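PDB 4ZV9: uncharacterized protein from Escherichia coli O157:H7, which is of unknown function but belongs to the dienelactone hydrolase family of the alpha/beta-hydrolase clan, and is therefore probably a hydrolase. Local coordinates for residues V46-I58 with G69-V81. Residues are numbered along the deposited sequence; the frame is centred on the assembly and turned at random.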
loop_
_atom_site.group_PDB
_atom_site.type_symbol
_atom_site.label_atom_id
_atom_site.label_comp_id
_atom_site.label_asym_id
_atom_site.label_seq_id
_atom_site.Cartn_x
_atom_site.Cartn_y
_atom_site.Cartn_z
ATOM N N VAL A 46 -0.497 1.893 6.070
ATOM C CA VAL A 46 -1.709 1.863 5.266
ATOM C C VAL A 46 -1.383 0.961 4.063
ATOM O O VAL A 46 -0.349 1.127 3.418
ATOM C CB VAL A 46 -2.142 3.268 4.808
ATOM C CG1 VAL A 46 -3.254 3.203 3.767
ATOM C CG2 VAL A 46 -2.590 4.082 6.012
ATOM N N VAL A 47 -2.271 0.019 3.770
ATOM C CA VAL A 47 -2.096 -0.895 2.654
ATOM C C VAL A 47 -3.153 -0.582 1.602
ATOM O O VAL A 47 -4.349 -0.667 1.874
ATOM C CB VAL A 47 -2.223 -2.347 3.122
ATOM C CG1 VAL A 47 -2.102 -3.310 1.944
ATOM C CG2 VAL A 47 -1.179 -2.658 4.170
ATOM N N VAL A 48 -2.718 -0.233 0.400
ATOM C CA VAL A 48 -3.630 0.160 -0.660
ATOM C C VAL A 48 -3.781 -0.951 -1.683
ATOM O O VAL A 48 -2.794 -1.442 -2.251
ATOM C CB VAL A 48 -3.149 1.422 -1.389
ATOM C CG1 VAL A 48 -4.212 1.897 -2.375
ATOM C CG2 VAL A 48 -2.805 2.520 -0.397
ATOM N N HIS A 49 -5.029 -1.314 -1.961
ATOM C CA HIS A 49 -5.314 -2.396 -2.909
ATOM C C HIS A 49 -5.038 -2.048 -4.373
ATOM O O HIS A 49 -4.554 -0.951 -4.700
ATOM C CB HIS A 49 -6.767 -2.892 -2.739
ATOM C CG HIS A 49 -7.820 -1.825 -2.896
ATOM N ND1 HIS A 49 -8.084 -1.208 -4.100
ATOM C CD2 HIS A 49 -8.735 -1.339 -2.022
ATOM C CE1 HIS A 49 -9.098 -0.368 -3.959
ATOM N NE2 HIS A 49 -9.513 -0.430 -2.708
ATOM N N GLU A 50 -5.322 -3.011 -5.256
ATOM C CA GLU A 50 -5.100 -2.861 -6.686
ATOM C C GLU A 50 -6.322 -2.179 -7.342
ATOM O O GLU A 50 -7.013 -1.365 -6.700
ATOM C CB GLU A 50 -4.753 -4.252 -7.285
ATOM C CG GLU A 50 -3.512 -4.899 -6.658
ATOM C CD GLU A 50 -3.246 -6.338 -7.120
ATOM O OE1 GLU A 50 -4.168 -7.160 -7.056
ATOM O OE2 GLU A 50 -2.099 -6.674 -7.487
ATOM N N ASN A 51 -6.627 -2.527 -8.587
ATOM C CA ASN A 51 -7.748 -1.916 -9.310
ATOM C C ASN A 51 -9.084 -2.646 -9.189
ATOM O O ASN A 51 -9.977 -2.462 -10.028
ATOM C CB ASN A 51 -7.397 -1.776 -10.794
ATOM C CG ASN A 51 -7.126 -3.106 -11.473
ATOM O OD1 ASN A 51 -6.956 -4.128 -10.831
ATOM N ND2 ASN A 51 -7.042 -3.080 -12.793
ATOM N N ARG A 52 -9.248 -3.462 -8.158
ATOM C CA ARG A 52 -10.475 -4.223 -8.004
ATOM C C ARG A 52 -10.964 -4.345 -6.561
ATOM O O ARG A 52 -11.591 -5.338 -6.202
ATOM C CB ARG A 52 -10.298 -5.595 -8.649
ATOM C CG ARG A 52 -9.035 -6.342 -8.239
ATOM C CD ARG A 52 -8.479 -7.003 -9.461
ATOM N NE ARG A 52 -7.455 -8.018 -9.218
ATOM C CZ ARG A 52 -6.168 -7.894 -9.492
ATOM N NH1 ARG A 52 -5.694 -6.749 -9.984
ATOM N NH2 ARG A 52 -5.350 -8.920 -9.263
ATOM N N GLY A 53 -10.681 -3.325 -5.754
ATOM C CA GLY A 53 -11.153 -3.261 -4.377
ATOM C C GLY A 53 -10.416 -4.147 -3.383
ATOM O O GLY A 53 -9.372 -4.732 -3.687
ATOM N N LEU A 54 -10.999 -4.258 -2.197
ATOM C CA LEU A 54 -10.400 -4.950 -1.086
ATOM C C LEU A 54 -10.716 -6.433 -1.153
ATOM O O LEU A 54 -11.720 -6.875 -0.598
ATOM C CB LEU A 54 -10.919 -4.340 0.218
ATOM C CG LEU A 54 -10.315 -4.917 1.508
ATOM C CD1 LEU A 54 -8.813 -4.755 1.530
ATOM C CD2 LEU A 54 -10.943 -4.239 2.715
ATOM N N ASN A 55 -9.887 -7.180 -1.873
ATOM C CA ASN A 55 -10.127 -8.596 -2.092
ATOM C C ASN A 55 -9.328 -9.438 -1.085
ATOM O O ASN A 55 -8.556 -8.887 -0.308
ATOM C CB ASN A 55 -9.887 -8.975 -3.577
ATOM C CG ASN A 55 -8.422 -8.911 -4.006
ATOM O OD1 ASN A 55 -7.520 -8.646 -3.225
ATOM N ND2 ASN A 55 -8.198 -9.153 -5.294
ATOM N N PRO A 56 -9.526 -10.760 -1.070
ATOM C CA PRO A 56 -8.817 -11.552 -0.054
ATOM C C PRO A 56 -7.278 -11.475 -0.061
ATOM O O PRO A 56 -6.663 -11.656 0.994
ATOM C CB PRO A 56 -9.312 -12.970 -0.313
ATOM C CG PRO A 56 -10.694 -12.767 -0.861
ATOM C CD PRO A 56 -10.561 -11.550 -1.754
ATOM N N TYR A 57 -6.670 -11.256 -1.222
ATOM C CA TYR A 57 -5.213 -11.117 -1.309
ATOM C C TYR A 57 -4.729 -9.928 -0.516
ATOM O O TYR A 57 -3.827 -10.055 0.307
ATOM C CB TYR A 57 -4.773 -10.993 -2.769
ATOM C CG TYR A 57 -3.430 -10.312 -2.993
ATOM C CD1 TYR A 57 -2.239 -10.887 -2.543
ATOM C CD2 TYR A 57 -3.355 -9.118 -3.706
ATOM C CE1 TYR A 57 -1.007 -10.278 -2.789
ATOM C CE2 TYR A 57 -2.147 -8.505 -3.952
ATOM C CZ TYR A 57 -0.968 -9.083 -3.498
ATOM O OH TYR A 57 0.242 -8.445 -3.754
ATOM N N ILE A 58 -5.374 -8.780 -0.693
ATOM C CA ILE A 58 -4.981 -7.583 0.050
ATOM C C ILE A 58 -5.233 -7.736 1.553
ATOM O O ILE A 58 -4.442 -7.269 2.379
ATOM C CB ILE A 58 -5.687 -6.327 -0.492
ATOM C CG1 ILE A 58 -5.274 -6.099 -1.946
ATOM C CG2 ILE A 58 -5.355 -5.115 0.376
ATOM C CD1 ILE A 58 -3.788 -5.780 -2.139
ATOM N N GLY A 69 4.723 -6.985 12.901
ATOM C CA GLY A 69 4.727 -6.095 14.069
ATOM C C GLY A 69 4.145 -4.692 13.914
ATOM O O GLY A 69 4.364 -3.844 14.766
ATOM N N TYR A 70 3.363 -4.441 12.869
ATOM C CA TYR A 70 2.776 -3.107 12.650
ATOM C C TYR A 70 1.255 -3.145 12.625
ATOM O O TYR A 70 0.660 -4.200 12.360
ATOM C CB TYR A 70 3.284 -2.532 11.342
ATOM C CG TYR A 70 4.799 -2.579 11.248
ATOM C CD1 TYR A 70 5.578 -1.699 11.971
ATOM C CD2 TYR A 70 5.440 -3.544 10.477
ATOM C CE1 TYR A 70 6.970 -1.751 11.914
ATOM C CE2 TYR A 70 6.823 -3.610 10.408
ATOM C CZ TYR A 70 7.588 -2.708 11.131
ATOM O OH TYR A 70 8.969 -2.771 11.077
ATOM N N ILE A 71 0.617 -2.011 12.919
ATOM C CA ILE A 71 -0.845 -1.915 12.777
ATOM C C ILE A 71 -1.094 -1.634 11.306
ATOM O O ILE A 71 -0.588 -0.658 10.782
ATOM C CB ILE A 71 -1.473 -0.780 13.608
ATOM C CG1 ILE A 71 -1.221 -1.029 15.096
ATOM C CG2 ILE A 71 -2.980 -0.734 13.352
ATOM C CD1 ILE A 71 -1.555 0.148 15.987
ATOM N N ALA A 72 -1.881 -2.483 10.649
ATOM C CA ALA A 72 -2.161 -2.319 9.237
ATOM C C ALA A 72 -3.618 -1.939 9.010
ATOM O O ALA A 72 -4.519 -2.501 9.637
ATOM C CB ALA A 72 -1.835 -3.609 8.503
ATOM N N LEU A 73 -3.842 -0.965 8.137
ATOM C CA LEU A 73 -5.188 -0.571 7.752
ATOM C C LEU A 73 -5.290 -0.613 6.237
ATOM O O LEU A 73 -4.521 0.060 5.542
ATOM C CB LEU A 73 -5.520 0.818 8.249
ATOM C CG LEU A 73 -6.865 1.384 7.785
ATOM C CD1 LEU A 73 -8.051 0.507 8.193
ATOM C CD2 LEU A 73 -7.059 2.776 8.341
ATOM N N ALA A 74 -6.208 -1.431 5.732
ATOM C CA ALA A 74 -6.464 -1.580 4.301
ATOM C C ALA A 74 -7.877 -1.094 4.004
ATOM O O ALA A 74 -8.845 -1.819 4.259
ATOM C CB ALA A 74 -6.311 -3.040 3.887
ATOM N N PRO A 75 -8.018 0.146 3.502
ATOM C CA PRO A 75 -9.361 0.641 3.217
ATOM C C PRO A 75 -10.050 -0.090 2.067
ATOM O O PRO A 75 -9.375 -0.656 1.196
ATOM C CB PRO A 75 -9.111 2.117 2.839
ATOM C CG PRO A 75 -7.822 2.466 3.467
ATOM C CD PRO A 75 -7.006 1.203 3.364
ATOM N N ASP A 76 -11.379 -0.018 2.037
ATOM C CA ASP A 76 -12.158 -0.561 0.937
ATOM C C ASP A 76 -12.612 0.552 -0.017
ATOM O O ASP A 76 -13.562 1.312 0.258
ATOM C CB ASP A 76 -13.381 -1.321 1.447
ATOM C CG ASP A 76 -14.083 -2.098 0.345
ATOM O OD1 ASP A 76 -13.653 -2.041 -0.835
ATOM O OD2 ASP A 76 -15.076 -2.759 0.680
ATOM N N GLY A 77 -11.954 0.613 -1.161
ATOM C CA GLY A 77 -12.245 1.632 -2.169
ATOM C C GLY A 77 -13.570 1.448 -2.878
ATOM O O GLY A 77 -14.016 2.335 -3.610
ATOM N N LEU A 78 -14.191 0.284 -2.689
ATOM C CA LEU A 78 -15.508 0.031 -3.262
ATOM C C LEU A 78 -16.622 0.214 -2.251
ATOM O O LEU A 78 -17.765 -0.153 -2.523
ATOM C CB LEU A 78 -15.566 -1.380 -3.841
ATOM C CG LEU A 78 -14.594 -1.646 -4.993
ATOM C CD1 LEU A 78 -14.807 -3.051 -5.545
ATOM C CD2 LEU A 78 -14.765 -0.608 -6.108
ATOM N N ASN A 79 -16.321 0.814 -1.103
ATOM C CA ASN A 79 -17.330 0.933 -0.055
ATOM C C ASN A 79 -18.554 1.734 -0.470
ATOM O O ASN A 79 -19.652 1.477 0.017
ATOM C CB ASN A 79 -16.734 1.503 1.220
ATOM C CG ASN A 79 -17.662 1.335 2.416
ATOM O OD1 ASN A 79 -18.226 0.255 2.648
ATOM N ND2 ASN A 79 -17.800 2.380 3.192
ATOM N N SER A 80 -18.382 2.683 -1.387
ATOM C CA SER A 80 -19.499 3.509 -1.836
ATOM C C SER A 80 -20.424 2.795 -2.833
ATOM O O SER A 80 -21.488 3.310 -3.149
ATOM C CB SER A 80 -18.985 4.804 -2.485
ATOM O OG SER A 80 -18.219 4.550 -3.655
ATOM N N VAL A 81 -19.989 1.656 -3.371
ATOM C CA VAL A 81 -20.771 0.922 -4.365
ATOM C C VAL A 81 -20.996 -0.535 -3.936
ATOM O O VAL A 81 -21.019 -1.436 -4.777
ATOM C CB VAL A 81 -20.134 1.017 -5.783
ATOM C CG1 VAL A 81 -20.265 2.433 -6.351
ATOM C CG2 VAL A 81 -18.665 0.598 -5.780
HETATM O O HOH W 1 -6.670 -1.374 0.483
#
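His-49 and Gly-77 meet through a backbone-to-ring hydrogen bond just beyond the point where two parallel strands part. The strands come first: Val-47 N donates to Leu-73 O over 2.9 Å with a nearly straight N-H...O angle of 170°, and Val-46 pairs with Leu-73 in parallel register. A CA-H...O contact from Ala-74 to Val-47 O continues the pairing. Two residues on, where His-49 N would next meet Pro-75 O, a water is inserted: it accepts weakly from His-49 N and donates to Pro-75 O and Val-47 O.

The His-49 side chain can be followed outward from CB. With chi1 at 57°, CG lies between the backbone N and the carbonyl carbon, and the ring is carried toward 75-77. His-49 CD2 comes 3.4 Å from Pro-75 O, while His-49 NE2 accepts from Gly-77 N at 3.1 Å, a bent bond (141°) whose donor lies close to the ring plane. CE1 faces the Gly-77 backbone. Across CE1 from NE2, His-49 ND1 donates to Glu-50 O at 2.8 Å, also in the ring plane. Both nitrogens are therefore engaged by backbone groups, which fixes the ring's rotation and implies the proton on ND1. Gly-53 CA sits over the centre of one face, 3.5 Å above the plane.

Leu-54 reaches the second segment with its methyls: Leu-54 CD1 lies 3.8 Å from Ala-74 CB, and Leu-54 CD2 lies 3.6 Å from Ala-74 O. Its CB passes Asp-76 OD1, which accepts from Leu-78 N in an Asx turn.

The segments belong to a right-handed beta-alpha-beta crossover, strand 42-48, helix 56-67 and strand 71-75, in the central sheet expected of an alpha/beta hydrolase. Strand 123-128 flanks 42-48, strand 28-35 flanks 71-75, and Phe-107 of helix 100-116 meets His-49 edge-to-face and touches Pro-75.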